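Local coordinates for protein Cap5O (Staphylococcus aureus, PDB 3OJO) that probably oxidises UDP-N-acetyl-mannosamine with NAD as the oxidant, a step in capsular polysaccharide biosynthesis, at residues L19-A31 against E162-V174. Numbering follows the deposited sequence.
With NAD (nicotinamide-adenine-dinucleotide), chain J; PDC (pyridine-2,6-dicarboxylic acid), chain K; PDC (pyridine-2,6-dicarboxylic acid), chain L.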
# COMPACT_ATOMS: atom_id res chain seq x y z
N LEU B 19 -0.03 -29.90 16.86
CA LEU B 19 1.06 -29.59 17.79
C LEU B 19 2.35 -29.12 17.15
O LEU B 19 3.43 -29.66 17.43
CB LEU B 19 1.32 -30.78 18.75
CG LEU B 19 0.14 -31.26 19.57
CD1 LEU B 19 0.44 -32.58 20.16
CD2 LEU B 19 -0.22 -30.28 20.65
N GLY B 20 2.24 -28.09 16.30
CA GLY B 20 3.40 -27.47 15.67
C GLY B 20 3.85 -26.25 16.43
O GLY B 20 3.73 -26.20 17.66
N TYR B 21 4.35 -25.25 15.70
CA TYR B 21 4.85 -23.98 16.25
C TYR B 21 3.82 -23.15 16.99
O TYR B 21 4.17 -22.43 17.92
CB TYR B 21 5.62 -23.17 15.19
CG TYR B 21 7.03 -23.69 15.03
CD1 TYR B 21 8.06 -23.22 15.85
CD2 TYR B 21 7.33 -24.71 14.13
CE1 TYR B 21 9.36 -23.74 15.75
CE2 TYR B 21 8.61 -25.26 14.04
CZ TYR B 21 9.63 -24.76 14.85
OH TYR B 21 10.90 -25.28 14.76
N ILE B 22 2.54 -23.32 16.63
CA ILE B 22 1.40 -22.65 17.27
C ILE B 22 0.83 -23.53 18.42
O ILE B 22 0.80 -23.09 19.56
CB ILE B 22 0.33 -22.26 16.21
CG1 ILE B 22 0.82 -21.19 15.22
CG2 ILE B 22 -0.98 -21.90 16.86
CD1 ILE B 22 1.02 -19.78 15.80
N GLY B 23 0.39 -24.76 18.08
CA GLY B 23 -0.25 -25.70 18.99
C GLY B 23 0.55 -26.19 20.18
O GLY B 23 0.01 -26.22 21.28
N LEU B 24 1.80 -26.64 19.97
CA LEU B 24 2.62 -27.14 21.07
C LEU B 24 2.88 -26.08 22.15
O LEU B 24 2.50 -26.34 23.29
CB LEU B 24 3.93 -27.81 20.58
CG LEU B 24 4.84 -28.40 21.67
CD1 LEU B 24 4.13 -29.52 22.43
CD2 LEU B 24 6.16 -28.85 21.08
N PRO B 25 3.43 -24.87 21.85
CA PRO B 25 3.60 -23.86 22.91
C PRO B 25 2.29 -23.46 23.60
O PRO B 25 2.30 -23.26 24.82
CB PRO B 25 4.21 -22.67 22.15
CG PRO B 25 4.91 -23.30 20.99
CD PRO B 25 3.94 -24.36 20.56
N THR B 26 1.17 -23.39 22.84
CA THR B 26 -0.17 -23.08 23.36
C THR B 26 -0.61 -24.16 24.36
O THR B 26 -1.11 -23.80 25.43
CB THR B 26 -1.15 -22.88 22.19
OG1 THR B 26 -0.70 -21.78 21.39
CG2 THR B 26 -2.59 -22.67 22.63
N SER B 27 -0.46 -25.46 24.03
CA SER B 27 -0.78 -26.57 24.94
C SER B 27 0.06 -26.43 26.20
O SER B 27 -0.47 -26.53 27.31
CB SER B 27 -0.45 -27.90 24.29
OG SER B 27 -1.05 -28.00 23.01
N ILE B 28 1.37 -26.17 26.03
CA ILE B 28 2.33 -26.01 27.12
C ILE B 28 1.90 -24.85 28.04
O ILE B 28 1.92 -25.01 29.26
CB ILE B 28 3.80 -25.92 26.56
CG1 ILE B 28 4.29 -27.31 26.13
CG2 ILE B 28 4.79 -25.27 27.57
CD1 ILE B 28 5.58 -27.31 25.24
N MET B 29 1.46 -23.73 27.45
CA MET B 29 1.02 -22.53 28.13
C MET B 29 -0.22 -22.71 29.04
O MET B 29 -0.19 -22.28 30.19
CB MET B 29 0.81 -21.40 27.13
CG MET B 29 0.73 -20.04 27.77
SD MET B 29 2.04 -19.66 28.97
CE MET B 29 3.14 -18.84 27.99
N PHE B 30 -1.29 -23.35 28.53
CA PHE B 30 -2.50 -23.59 29.32
C PHE B 30 -2.24 -24.58 30.46
O PHE B 30 -2.75 -24.37 31.57
CB PHE B 30 -3.63 -24.10 28.43
CG PHE B 30 -4.33 -23.05 27.60
CD1 PHE B 30 -5.33 -22.24 28.16
CD2 PHE B 30 -4.07 -22.94 26.24
CE1 PHE B 30 -6.03 -21.33 27.36
CE2 PHE B 30 -4.78 -22.03 25.45
CZ PHE B 30 -5.75 -21.22 26.02
N ALA B 31 -1.41 -25.63 30.19
CA ALA B 31 -1.02 -26.66 31.16
C ALA B 31 -0.16 -26.07 32.28
O ALA B 31 -0.26 -26.52 33.42
CB ALA B 31 -0.29 -27.79 30.45
N GLU B 162 -3.81 -16.88 15.64
CA GLU B 162 -2.58 -17.06 16.38
C GLU B 162 -1.35 -16.80 15.52
O GLU B 162 -1.22 -17.34 14.41
CB GLU B 162 -2.56 -18.43 17.08
CG GLU B 162 -1.58 -18.52 18.23
CD GLU B 162 -1.86 -17.61 19.40
OE1 GLU B 162 -2.35 -18.12 20.43
OE2 GLU B 162 -1.49 -16.42 19.31
N ARG B 163 -0.46 -15.96 16.03
CA ARG B 163 0.77 -15.59 15.36
C ARG B 163 1.84 -15.54 16.42
O ARG B 163 1.74 -14.75 17.36
CB ARG B 163 0.59 -14.24 14.65
CG ARG B 163 1.78 -13.81 13.81
CD ARG B 163 1.50 -12.58 12.98
NE ARG B 163 1.03 -11.45 13.80
CZ ARG B 163 0.21 -10.50 13.36
NH1 ARG B 163 -0.22 -10.50 12.10
NH2 ARG B 163 -0.17 -9.52 14.17
N VAL B 164 2.82 -16.45 16.30
CA VAL B 164 3.93 -16.60 17.27
C VAL B 164 5.23 -15.98 16.78
O VAL B 164 5.58 -16.10 15.60
CB VAL B 164 4.17 -18.06 17.79
CG1 VAL B 164 2.96 -18.60 18.54
CG2 VAL B 164 4.61 -19.03 16.68
N LEU B 165 5.95 -15.34 17.72
CA LEU B 165 7.26 -14.72 17.51
C LEU B 165 8.31 -15.76 17.89
O LEU B 165 8.48 -16.02 19.09
CB LEU B 165 7.42 -13.47 18.41
CG LEU B 165 8.44 -12.42 17.98
CD1 LEU B 165 7.99 -11.05 18.42
CD2 LEU B 165 9.84 -12.70 18.55
N PRO B 166 9.04 -16.36 16.92
CA PRO B 166 10.08 -17.34 17.30
C PRO B 166 11.20 -16.72 18.14
O PRO B 166 11.59 -15.57 17.94
CB PRO B 166 10.58 -17.87 15.96
CG PRO B 166 9.49 -17.51 14.98
CD PRO B 166 8.95 -16.20 15.46
N GLY B 167 11.62 -17.47 19.16
CA GLY B 167 12.62 -17.05 20.14
C GLY B 167 11.98 -16.45 21.37
O GLY B 167 12.58 -16.49 22.46
N LYS B 168 10.74 -15.95 21.22
CA LYS B 168 9.95 -15.31 22.28
C LYS B 168 8.51 -15.80 22.27
O LYS B 168 7.63 -15.01 22.64
CB LYS B 168 9.98 -13.76 22.12
CG LYS B 168 11.34 -13.10 22.28
CD LYS B 168 11.84 -13.16 23.74
CE LYS B 168 13.26 -13.64 23.88
NZ LYS B 168 13.47 -14.28 25.20
N ILE B 169 8.25 -17.06 21.85
CA ILE B 169 6.90 -17.64 21.71
C ILE B 169 6.02 -17.52 22.94
O ILE B 169 4.93 -16.96 22.84
CB ILE B 169 6.85 -19.08 21.09
CG1 ILE B 169 7.32 -19.08 19.61
CG2 ILE B 169 5.45 -19.68 21.22
CD1 ILE B 169 7.68 -20.49 19.03
N LEU B 170 6.49 -18.05 24.09
CA LEU B 170 5.73 -18.02 25.34
C LEU B 170 5.45 -16.61 25.83
O LEU B 170 4.31 -16.32 26.18
CB LEU B 170 6.34 -18.88 26.45
CG LEU B 170 6.40 -20.41 26.22
CD1 LEU B 170 6.88 -21.12 27.48
CD2 LEU B 170 5.06 -20.98 25.73
N GLU B 171 6.47 -15.73 25.81
CA GLU B 171 6.26 -14.33 26.23
C GLU B 171 5.26 -13.67 25.30
O GLU B 171 4.26 -13.14 25.78
CB GLU B 171 7.57 -13.50 26.40
CG GLU B 171 8.82 -14.01 25.71
CD GLU B 171 9.63 -15.10 26.41
OE1 GLU B 171 10.08 -14.86 27.55
OE2 GLU B 171 9.86 -16.16 25.78
N GLU B 172 5.45 -13.85 23.97
CA GLU B 172 4.55 -13.35 22.92
C GLU B 172 3.10 -13.82 23.14
O GLU B 172 2.19 -13.04 23.01
CB GLU B 172 5.11 -13.75 21.55
CG GLU B 172 4.23 -13.40 20.36
CD GLU B 172 4.58 -12.13 19.62
OE1 GLU B 172 5.23 -11.24 20.21
OE2 GLU B 172 4.17 -12.01 18.44
N LEU B 173 2.89 -15.08 23.53
CA LEU B 173 1.59 -15.67 23.79
C LEU B 173 0.84 -14.98 24.94
O LEU B 173 -0.37 -14.82 24.86
CB LEU B 173 1.82 -17.16 24.09
CG LEU B 173 0.85 -18.25 23.56
CD1 LEU B 173 0.59 -18.12 22.07
CD2 LEU B 173 1.43 -19.63 23.84
N VAL B 174 1.57 -14.53 25.98
CA VAL B 174 1.05 -13.86 27.17
C VAL B 174 0.74 -12.35 26.95
O VAL B 174 -0.37 -11.90 27.26
CB VAL B 174 2.02 -14.10 28.38
CG1 VAL B 174 1.72 -13.18 29.56
CG2 VAL B 174 1.95 -15.55 28.85
PA NAD J . 3.03 -26.62 11.80
O1A NAD J . 3.19 -27.33 10.51
O2A NAD J . 4.33 -26.35 12.45
O5B NAD J . 2.11 -27.52 12.77
C5B NAD J . 0.95 -28.15 12.31
C4B NAD J . 0.82 -29.46 13.05
O4B NAD J . -0.52 -29.91 12.99
C3B NAD J . 1.71 -30.57 12.47
O3B NAD J . 2.39 -31.23 13.54
C2B NAD J . 0.70 -31.54 11.87
O2B NAD J . 1.12 -32.88 11.89
C1B NAD J . -0.53 -31.30 12.74
N9A NAD J . -1.76 -31.69 12.04
C8A NAD J . -2.03 -31.49 10.70
N7A NAD J . -3.30 -31.88 10.45
C5A NAD J . -3.83 -32.33 11.61
C6A NAD J . -5.08 -32.87 11.92
N6A NAD J . -5.99 -32.98 10.94
N1A NAD J . -5.36 -33.26 13.23
C2A NAD J . -4.40 -33.12 14.22
N3A NAD J . -3.16 -32.59 13.91
C4A NAD J . -2.88 -32.21 12.63
O3 NAD J . 2.17 -25.27 11.54
PN NAD J . 2.19 -24.00 12.53
O1N NAD J . 3.38 -23.18 12.19
O2N NAD J . 1.95 -24.45 13.92
O5D NAD J . 0.93 -23.16 12.03
C5D NAD J . -0.30 -23.78 11.75
C4D NAD J . -1.18 -22.74 11.07
O4D NAD J . -1.39 -21.63 11.93
C3D NAD J . -0.56 -22.10 9.83
O3D NAD J . -0.54 -22.89 8.65
C2D NAD J . -1.44 -20.88 9.70
O2D NAD J . -2.74 -21.30 9.35
C1D NAD J . -1.54 -20.45 11.15
N1N NAD J . -0.47 -19.45 11.37
C2N NAD J . 0.76 -19.79 11.88
C3N NAD J . 1.75 -18.80 12.04
C7N NAD J . 2.91 -19.03 12.97
O7N NAD J . 3.25 -17.99 13.86
N7N NAD J . 3.60 -20.18 12.92
C4N NAD J . 1.48 -17.48 11.65
C5N NAD J . 0.25 -17.15 11.10
C6N NAD J . -0.71 -18.15 10.95
N1 PDC K . 5.44 -11.66 12.33
C2 PDC K . 4.74 -10.89 13.20
C3 PDC K . 4.36 -11.34 14.48
C4 PDC K . 4.79 -12.61 14.87
C5 PDC K . 5.50 -13.39 13.94
C6 PDC K . 5.81 -12.88 12.67
C7 PDC K . 4.35 -9.57 12.79
O1 PDC K . 4.70 -9.23 11.65
O2 PDC K . 3.64 -8.83 13.72
C8 PDC K . 6.55 -13.70 11.72
O3 PDC K . 6.91 -14.82 11.97
O4 PDC K . 6.82 -13.21 10.53
N1 PDC L . 3.25 -9.01 9.11
C2 PDC L . 3.57 -7.83 8.56
C3 PDC L . 2.60 -7.19 7.80
C4 PDC L . 1.37 -7.88 7.63
C5 PDC L . 1.12 -9.12 8.25
C6 PDC L . 2.12 -9.65 9.01
C7 PDC L . 4.95 -7.32 8.87
O1 PDC L . 5.33 -6.25 8.44
O2 PDC L . 5.76 -8.10 9.65
C8 PDC L . 2.07 -10.91 9.77
O3 PDC L . 1.06 -11.62 9.81
O4 PDC L . 3.18 -11.27 10.45
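Ile22 and Val164 meet beside the nicotinamide end of NAD, CD1 of Ile22 lying 3.6 Å from CG1 of Val164. With chi1 at -66°, Ile22 sends its two branches to different work: CG1, beside the backbone N, carries CD1 against one face of the carboxamide, 3.5 Å from NAD C7N, while CG2 rests against CB and CG of Glu162. Glu162 OE1 forms a salt bridge with Arg178. Backbone amides hold the cofactor from both segments: Ile22 N donates to NAD O2N (3.0 Å), and Val164 N to NAD O7N at 2.9 Å.

Farther along, helices 23-31 and 169-174 cross at -67°, joined by apolar packing. Pro25 CB presses on Ile169 CG2 at 3.4 Å, and CD2 of Leu173 touches both Thr26 CA and Met29 CB. Bends at chi2 and chi3 curl the Met29 chain so that CE lies 3.6 Å from both Leu170 CB and Val174 CG2. Thr26 OG1 donates a hydrogen bond back to Ile22 O, four residues earlier, at 2.7 Å.

Such is the dinucleotide site of a Rossmann fold: the turn and helix of a GxGxxG-like motif beside the diphosphate, with a later loop holding the carboxamide.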